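PDB 1Z24: insecticyanin-A from Manduca sexta, which binds the chromophore biliverdin IX gamma and, as a blue protein mixed with lipoprotein-bound carotenes, gives hornworms their green camouflage. Local coordinates for residues I115-D120 against S157-A162; Y8-K13 against K126-H131. All blocks are in the same frame, centred on the assembly; numbering follows the deposited sequence.

How the interactions relate
The centres of the two interactions lie about 9 Å apart on the same side of the chain's centre. They share the barrel wall: interaction 1 uses strand 113-122 and interaction 2 its antiparallel neighbour 127-136, the next strand in the chain. In sequence the segments alternate, 8-13, 115-120, 126-131, then 157-162, so two loops far apart in the chain are laid on one strand pair. The Cys9-Cys119 disulfide, 2.1 Å between the SG atoms, joins the interactions covalently. A probable hydrogen bond between Asn118 OD1 and His131 ND1, at 2.7 Å, links them on the side of the biliverdin, which both interactions reach.

Interaction 1: I115-D120 against S157-A162. With BLV (biliverdin IX gamma chromophore), chain B.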
loop_
_atom_site.group_PDB
_atom_site.type_symbol
_atom_site.label_atom_id
_atom_site.label_comp_id
_atom_site.label_asym_id
_atom_site.label_seq_id
_atom_site.Cartn_x
_atom_site.Cartn_y
_atom_site.Cartn_z
ATOM N N ILE A 115 9.721 13.665 -9.911
ATOM C CA ILE A 115 9.137 13.259 -8.631
ATOM C C ILE A 115 9.856 11.965 -8.256
ATOM O O ILE A 115 9.667 10.912 -8.903
ATOM C CB ILE A 115 7.624 13.133 -8.602
ATOM C CG1 ILE A 115 7.009 14.460 -9.021
ATOM C CG2 ILE A 115 7.124 12.799 -7.213
ATOM C CD1 ILE A 115 5.543 14.243 -9.384
ATOM N N ASN A 116 10.716 12.072 -7.225
ATOM C CA ASN A 116 11.541 10.968 -6.702
ATOM C C ASN A 116 11.028 10.458 -5.374
ATOM O O ASN A 116 10.413 11.203 -4.618
ATOM C CB ASN A 116 13.022 11.399 -6.589
ATOM C CG ASN A 116 13.716 11.396 -7.939
ATOM O OD1 ASN A 116 14.929 11.381 -8.029
ATOM N ND2 ASN A 116 12.968 11.408 -8.948
ATOM N N TYR A 117 11.285 9.192 -5.095
ATOM C CA TYR A 117 10.790 8.629 -3.854
ATOM C C TYR A 117 11.576 7.431 -3.375
ATOM O O TYR A 117 12.366 6.921 -4.094
ATOM C CB TYR A 117 9.431 8.070 -4.324
ATOM C CG TYR A 117 8.661 7.004 -3.518
ATOM C CD1 TYR A 117 7.609 7.390 -2.684
ATOM C CD2 TYR A 117 8.965 5.645 -3.638
ATOM C CE1 TYR A 117 6.855 6.466 -1.954
ATOM C CE2 TYR A 117 8.217 4.702 -2.930
ATOM C CZ TYR A 117 7.170 5.116 -2.103
ATOM O OH TYR A 117 6.446 4.188 -1.425
ATOM N N ASN A 118 11.361 6.998 -2.148
ATOM C CA ASN A 118 12.013 5.826 -1.586
ATOM C C ASN A 118 11.173 5.353 -0.403
ATOM O O ASN A 118 10.381 6.115 0.112
ATOM C CB ASN A 118 13.514 5.767 -1.353
ATOM C CG ASN A 118 13.882 6.023 0.090
ATOM O OD1 ASN A 118 13.528 7.055 0.683
ATOM N ND2 ASN A 118 14.654 5.113 0.627
ATOM N N CYS A 119 11.325 4.105 -0.028
ATOM C CA CYS A 119 10.621 3.451 1.047
ATOM C C CYS A 119 11.650 2.607 1.716
ATOM O O CYS A 119 12.293 1.786 1.092
ATOM C CB CYS A 119 9.400 2.601 0.561
ATOM S SG CYS A 119 8.520 2.001 2.037
ATOM N N ASP A 120 11.826 2.857 2.988
ATOM C CA ASP A 120 12.799 2.169 3.823
ATOM C C ASP A 120 12.094 1.345 4.888
ATOM O O ASP A 120 11.455 1.902 5.795
ATOM C CB ASP A 120 13.612 3.303 4.462
ATOM C CG ASP A 120 14.858 2.834 5.179
ATOM O OD1 ASP A 120 15.902 3.466 5.142
ATOM O OD2 ASP A 120 14.757 1.693 5.812
ATOM N N SER A 157 -1.237 9.902 -4.776
ATOM C CA SER A 157 -1.814 10.250 -3.511
ATOM C C SER A 157 -1.794 9.105 -2.508
ATOM O O SER A 157 -1.735 9.355 -1.316
ATOM C CB SER A 157 -3.106 11.088 -3.628
ATOM O OG SER A 157 -4.038 10.235 -4.291
ATOM N N HIS A 158 -1.824 7.868 -2.973
ATOM C CA HIS A 158 -1.807 6.705 -2.070
ATOM C C HIS A 158 -0.406 6.317 -1.672
ATOM O O HIS A 158 -0.198 5.345 -0.970
ATOM C CB HIS A 158 -2.441 5.465 -2.761
ATOM C CG HIS A 158 -1.743 5.048 -4.007
ATOM N ND1 HIS A 158 -1.664 5.860 -5.114
ATOM C CD2 HIS A 158 -1.098 3.880 -4.300
ATOM C CE1 HIS A 158 -0.988 5.208 -6.027
ATOM N NE2 HIS A 158 -0.639 4.008 -5.571
ATOM N N LEU A 159 0.568 7.056 -2.148
ATOM C CA LEU A 159 1.912 6.713 -1.802
ATOM C C LEU A 159 2.619 7.872 -1.133
ATOM O O LEU A 159 3.548 7.664 -0.370
ATOM C CB LEU A 159 2.785 6.400 -3.002
ATOM C CG LEU A 159 2.269 5.238 -3.794
ATOM C CD1 LEU A 159 3.105 5.206 -5.053
ATOM C CD2 LEU A 159 2.536 3.941 -3.022
ATOM N N ILE A 160 2.178 9.082 -1.446
ATOM C CA ILE A 160 2.773 10.277 -0.898
ATOM C C ILE A 160 1.758 11.239 -0.388
ATOM O O ILE A 160 0.873 11.623 -1.106
ATOM C CB ILE A 160 3.582 10.983 -1.936
ATOM C CG1 ILE A 160 4.756 10.109 -2.307
ATOM C CG2 ILE A 160 4.094 12.361 -1.487
ATOM C CD1 ILE A 160 5.275 10.581 -3.664
ATOM N N ASP A 161 1.899 11.629 0.851
ATOM C CA ASP A 161 0.987 12.569 1.399
ATOM C C ASP A 161 1.606 13.954 1.111
ATOM O O ASP A 161 2.516 14.448 1.804
ATOM C CB ASP A 161 0.908 12.307 2.865
ATOM C CG ASP A 161 0.031 13.345 3.601
ATOM O OD1 ASP A 161 -0.251 13.200 4.742
ATOM O OD2 ASP A 161 -0.466 14.363 2.934
ATOM N N ALA A 162 1.021 14.569 0.116
ATOM C CA ALA A 162 1.450 15.856 -0.348
ATOM C C ALA A 162 1.460 16.939 0.658
ATOM O O ALA A 162 2.240 17.879 0.614
ATOM C CB ALA A 162 0.861 16.232 -1.664
HETATM N NA BLV B . 19.026 10.705 0.204
HETATM C C1A BLV B . 18.983 9.739 1.153
HETATM C C2A BLV B . 18.396 8.493 0.689
HETATM C C3A BLV B . 18.077 8.709 -0.619
HETATM C C4A BLV B . 18.468 10.102 -0.905
HETATM C CMA BLV B . 17.349 7.764 -1.649
HETATM O OA BLV B . 19.409 9.912 2.274
HETATM C CAA BLV B . 18.156 7.288 1.504
HETATM C CBA BLV B . 16.941 7.653 2.305
HETATM C CGA BLV B . 16.696 6.565 3.349
HETATM O O1A BLV B . 15.842 5.732 3.212
HETATM O O2A BLV B . 17.399 6.524 4.309
HETATM C CHB BLV B . 18.257 10.706 -2.143
HETATM N NB BLV B . 19.229 12.928 -1.834
HETATM C C1B BLV B . 18.400 12.040 -2.486
HETATM C C2B BLV B . 17.735 12.675 -3.597
HETATM C C3B BLV B . 18.164 13.937 -3.599
HETATM C C4B BLV B . 19.094 14.096 -2.475
HETATM C CMB BLV B . 16.762 12.017 -4.563
HETATM C CAB BLV B . 17.751 15.010 -4.561
HETATM C CBB BLV B . 17.546 16.231 -3.969
HETATM C CHC BLV B . 19.781 15.287 -2.202
HETATM N NC BLV B . 21.071 14.932 -0.182
HETATM C C1C BLV B . 20.780 15.597 -1.326
HETATM C C2C BLV B . 21.663 16.762 -1.506
HETATM C C3C BLV B . 22.549 16.838 -0.510
HETATM C C4C BLV B . 22.170 15.649 0.356
HETATM C CMC BLV B . 21.637 17.630 -2.673
HETATM C CAC BLV B . 23.683 17.819 -0.152
HETATM C CBC BLV B . 24.726 17.420 0.614
HETATM C CHD BLV B . 22.769 15.335 1.626
HETATM N ND BLV B . 22.636 12.870 1.508
HETATM C C1D BLV B . 23.006 14.082 2.157
HETATM C C2D BLV B . 23.703 13.776 3.444
HETATM C C3D BLV B . 23.753 12.407 3.570
HETATM C C4D BLV B . 23.106 11.892 2.376
HETATM C CMD BLV B . 24.241 14.744 4.454
HETATM O OD BLV B . 22.992 10.711 2.152
HETATM C CAD BLV B . 24.361 11.637 4.675
HETATM C CBD BLV B . 25.702 11.112 4.198
HETATM C CGD BLV B . 26.319 10.098 5.230
HETATM O O1D BLV B . 27.096 10.483 6.045
HETATM O O2D BLV B . 26.001 8.924 5.236
#
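Tyr117 meets Leu159 and Ile160 through one edge of its ring, and these three buried residues make up the apolar part of the contact. Tyr117 CD1 lies 4.0 Å from Ile160 CG1, and the neighbouring CE1 is 4.2 Å from Leu159 CB. Both Ile160 CG1 and the backbone oxygen of Leu159 sit near the ring plane, so the loop borders the rim of the phenol and stacks on neither face. Tyr117 holds its CG anti to the backbone N (chi1 161°), which carries the ring out from the strand to the loop, where it lies alongside the Ile160 side chain, the two running in opposite senses. No hydrogen bond crosses between the segments, and the total buried area of 166 Å² fits a light van der Waals contact. Leu106 of strand 97-108 touches both Tyr117 and Ile160, and Pro10 adjoins Tyr117 and Leu159.

Successive residues of a beta strand face opposite ways, and in this lipocalin barrel that alternation separates two jobs. Tyr117 points outward to the loop that follows helix 144-154, while Asn116 and Asn118 turn into the pigment pocket.

The polar interactions belong to that inner side. Asn118 ND2 donates to O1A of a biliverdin propionate over 2.9 Å, and the N-H...O angle of 169° shows a nearly straight bond. Its OD1 is taken by His131 ND1, so both ends of the amide are engaged, which should hold its rotation. A leucine here would probably leave the propionate O1A without this donor and His131 ND1 without its amide partner. Asn116 OD1 has only a van der Waals approach to the pigment, 4.0 Å from methyl CMB, and is itself hydrogen-bonded to the hydroxyl of Tyr88.

Interaction 2: Y8-K13 against K126-H131; sequences YCPDVK and KAHSIH. With BLV (biliverdin IX gamma chromophore), chain B.
His128 lies against Tyr8, Cys9 and Pro10, and the contact can be traced along its side chain. At the root, His128 CB touches Cys9 SG at 3.8 Å. From there CG is placed between the backbone N and the carbonyl carbon (chi1 52°), which lays the ring beneath the Cys9 backbone. Cys9 CA sits 4.0 Å from the ring centroid and 8° off the normal, a CH-pi contact almost squarely over one face. Cys9 SG approaches obliquely, 4.8 Å from the centroid. CD2 lies below Cys9 CA and against Cys119, to which Cys9 is disulfide-bonded. Along the ring, ND1 is hydrogen-bonded to the carbonyl oxygen of Gly7, while His128 CE1 comes 3.3 Å from Tyr8 O. At the far end His128 NE2 meets Pro10 CD at 3.8 Å, and Ile130 CD1 lies at the ring edge, in its plane.

The loop leaving strand 3-6 is laid along the outer side of strand 127-136; a G1 beta bulge at Lys126 and Ala127 lies at the start of that strand. The same strand turns His131 to the pocket, its ND1 hydrogen-bonded to Asn118 OD1 and coming close, at 3.5 Å, to the pigment's O1A. Tyr8 packs on Ser157 of the second subunit, so this loop also reaches the interface between subunits.

No hydrogen bond joins the two segments; dispersion and CH-pi contact supply the adhesion. Because a backbone carbonyl can only accept, the Gly7 bond implies that ND1 probably carries a proton, and, with Cys9 over the face, is likely to fix the turn of the imidazole.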
loop_
_atom_site.group_PDB
_atom_site.type_symbol
_atom_site.label_atom_id
_atom_site.label_comp_id
_atom_site.label_asym_id
_atom_site.label_seq_id
_atom_site.Cartn_x
_atom_site.Cartn_y
_atom_site.Cartn_z
ATOM N N TYR A 8 4.966 -3.196 5.596
ATOM C CA TYR A 8 5.999 -3.231 4.564
ATOM C C TYR A 8 5.766 -2.117 3.582
ATOM O O TYR A 8 4.668 -1.597 3.523
ATOM C CB TYR A 8 5.876 -4.610 3.765
ATOM C CG TYR A 8 6.150 -5.836 4.612
ATOM C CD1 TYR A 8 7.431 -6.155 5.024
ATOM C CD2 TYR A 8 5.135 -6.669 5.056
ATOM C CE1 TYR A 8 7.719 -7.283 5.800
ATOM C CE2 TYR A 8 5.384 -7.780 5.850
ATOM C CZ TYR A 8 6.684 -8.097 6.237
ATOM O OH TYR A 8 6.942 -9.198 7.046
ATOM N N CYS A 9 6.780 -1.773 2.799
ATOM C CA CYS A 9 6.611 -0.717 1.812
ATOM C C CYS A 9 5.584 -1.176 0.841
ATOM O O CYS A 9 5.559 -2.358 0.609
ATOM C CB CYS A 9 7.952 -0.724 1.021
ATOM S SG CYS A 9 9.204 0.057 2.021
ATOM N N PRO A 10 4.759 -0.294 0.271
ATOM C CA PRO A 10 3.746 -0.712 -0.686
ATOM C C PRO A 10 4.312 -0.986 -2.054
ATOM O O PRO A 10 5.459 -0.630 -2.406
ATOM C CB PRO A 10 2.864 0.487 -0.990
ATOM C CG PRO A 10 3.700 1.648 -0.511
ATOM C CD PRO A 10 4.478 1.080 0.664
ATOM N N ASP A 11 3.473 -1.618 -2.855
ATOM C CA ASP A 11 3.940 -1.901 -4.191
ATOM C C ASP A 11 3.993 -0.559 -4.913
ATOM O O ASP A 11 3.145 0.309 -4.732
ATOM C CB ASP A 11 2.903 -2.808 -4.843
ATOM C CG ASP A 11 3.181 -3.275 -6.296
ATOM O OD1 ASP A 11 2.289 -3.694 -7.032
ATOM O OD2 ASP A 11 4.452 -3.174 -6.684
ATOM N N VAL A 12 4.995 -0.372 -5.722
ATOM C CA VAL A 12 5.154 0.854 -6.487
ATOM C C VAL A 12 6.015 0.567 -7.717
ATOM O O VAL A 12 6.916 -0.253 -7.698
ATOM C CB VAL A 12 5.777 1.917 -5.619
ATOM C CG1 VAL A 12 6.927 1.282 -4.982
ATOM C CG2 VAL A 12 6.454 2.846 -6.577
ATOM N N LYS A 13 5.732 1.208 -8.813
ATOM C CA LYS A 13 6.490 1.009 -10.044
ATOM C C LYS A 13 6.931 2.365 -10.529
ATOM O O LYS A 13 6.101 3.227 -10.711
ATOM C CB LYS A 13 5.579 0.393 -11.100
ATOM C CG LYS A 13 6.253 0.255 -12.444
ATOM C CD LYS A 13 5.334 -0.049 -13.642
ATOM C CE LYS A 13 4.713 1.235 -14.198
ATOM N NZ LYS A 13 5.656 2.303 -14.637
ATOM N N LYS A 126 8.521 -3.022 12.207
ATOM C CA LYS A 126 7.390 -3.435 11.417
ATOM C C LYS A 126 6.742 -2.188 10.835
ATOM O O LYS A 126 5.549 -2.042 10.812
ATOM C CB LYS A 126 6.359 -4.328 12.062
ATOM C CG LYS A 126 7.005 -5.556 12.722
ATOM C CD LYS A 126 6.500 -6.838 12.074
ATOM C CE LYS A 126 6.666 -8.081 12.941
ATOM N NZ LYS A 126 7.870 -8.866 12.607
ATOM N N ALA A 127 7.541 -1.260 10.370
ATOM C CA ALA A 127 7.013 -0.043 9.779
ATOM C C ALA A 127 8.031 0.471 8.772
ATOM O O ALA A 127 9.206 0.055 8.763
ATOM C CB ALA A 127 6.750 0.991 10.852
ATOM N N HIS A 128 7.602 1.378 7.905
ATOM C CA HIS A 128 8.537 1.900 6.934
ATOM C C HIS A 128 8.450 3.391 6.940
ATOM O O HIS A 128 7.412 4.005 7.280
ATOM C CB HIS A 128 8.269 1.369 5.437
ATOM C CG HIS A 128 6.836 1.606 5.056
ATOM N ND1 HIS A 128 5.799 0.817 5.576
ATOM C CD2 HIS A 128 6.287 2.541 4.244
ATOM C CE1 HIS A 128 4.675 1.305 5.064
ATOM N NE2 HIS A 128 4.912 2.334 4.258
ATOM N N SER A 129 9.572 3.976 6.557
ATOM C CA SER A 129 9.592 5.419 6.454
ATOM C C SER A 129 9.482 5.750 4.955
ATOM O O SER A 129 9.908 4.965 4.103
ATOM C CB SER A 129 10.794 6.144 7.031
ATOM O OG SER A 129 12.015 5.552 6.591
ATOM N N ILE A 130 8.907 6.893 4.614
ATOM C CA ILE A 130 8.769 7.298 3.233
ATOM C C ILE A 130 9.508 8.611 2.972
ATOM O O ILE A 130 9.408 9.603 3.729
ATOM C CB ILE A 130 7.275 7.502 2.868
ATOM C CG1 ILE A 130 6.444 6.174 2.876
ATOM C CG2 ILE A 130 7.166 8.280 1.546
ATOM C CD1 ILE A 130 7.032 5.125 1.936
ATOM N N HIS A 131 10.250 8.639 1.890
ATOM C CA HIS A 131 10.939 9.860 1.537
ATOM C C HIS A 131 10.527 10.291 0.140
ATOM O O HIS A 131 10.314 9.443 -0.720
ATOM C CB HIS A 131 12.450 9.822 1.635
ATOM C CG HIS A 131 12.814 9.311 2.970
ATOM N ND1 HIS A 131 13.216 7.998 3.187
ATOM C CD2 HIS A 131 12.800 9.944 4.169
ATOM C CE1 HIS A 131 13.443 7.895 4.540
ATOM N NE2 HIS A 131 13.207 9.044 5.148
HETATM N NA BLV B . 19.026 10.705 0.204
HETATM C C1A BLV B . 18.983 9.739 1.153
HETATM C C2A BLV B . 18.396 8.493 0.689
HETATM C C3A BLV B . 18.077 8.709 -0.619
HETATM C C4A BLV B . 18.468 10.102 -0.905
HETATM C CMA BLV B . 17.349 7.764 -1.649
HETATM O OA BLV B . 19.409 9.912 2.274
HETATM C CAA BLV B . 18.156 7.288 1.504
HETATM C CBA BLV B . 16.941 7.653 2.305
HETATM C CGA BLV B . 16.696 6.565 3.349
HETATM O O1A BLV B . 15.842 5.732 3.212
HETATM O O2A BLV B . 17.399 6.524 4.309
HETATM C CHB BLV B . 18.257 10.706 -2.143
HETATM N NB BLV B . 19.229 12.928 -1.834
HETATM C C1B BLV B . 18.400 12.040 -2.486
HETATM C C2B BLV B . 17.735 12.675 -3.597
HETATM C C3B BLV B . 18.164 13.937 -3.599
HETATM C C4B BLV B . 19.094 14.096 -2.475
HETATM C CMB BLV B . 16.762 12.017 -4.563
HETATM C CAB BLV B . 17.751 15.010 -4.561
HETATM C CBB BLV B . 17.546 16.231 -3.969
HETATM C CHC BLV B . 19.781 15.287 -2.202
HETATM N NC BLV B . 21.071 14.932 -0.182
HETATM C C1C BLV B . 20.780 15.597 -1.326
HETATM C C2C BLV B . 21.663 16.762 -1.506
HETATM C C3C BLV B . 22.549 16.838 -0.510
HETATM C C4C BLV B . 22.170 15.649 0.356
HETATM C CMC BLV B . 21.637 17.630 -2.673
HETATM C CAC BLV B . 23.683 17.819 -0.152
HETATM C CBC BLV B . 24.726 17.420 0.614
HETATM C CHD BLV B . 22.769 15.335 1.626
HETATM N ND BLV B . 22.636 12.870 1.508
HETATM C C1D BLV B . 23.006 14.082 2.157
HETATM C C2D BLV B . 23.703 13.776 3.444
HETATM C C3D BLV B . 23.753 12.407 3.570
HETATM C C4D BLV B . 23.106 11.892 2.376
HETATM C CMD BLV B . 24.241 14.744 4.454
HETATM O OD BLV B . 22.992 10.711 2.152
HETATM C CAD BLV B . 24.361 11.637 4.675
HETATM C CBD BLV B . 25.702 11.112 4.198
HETATM C CGD BLV B . 26.319 10.098 5.230
HETATM O O1D BLV B . 27.096 10.483 6.045
HETATM O O2D BLV B . 26.001 8.924 5.236
#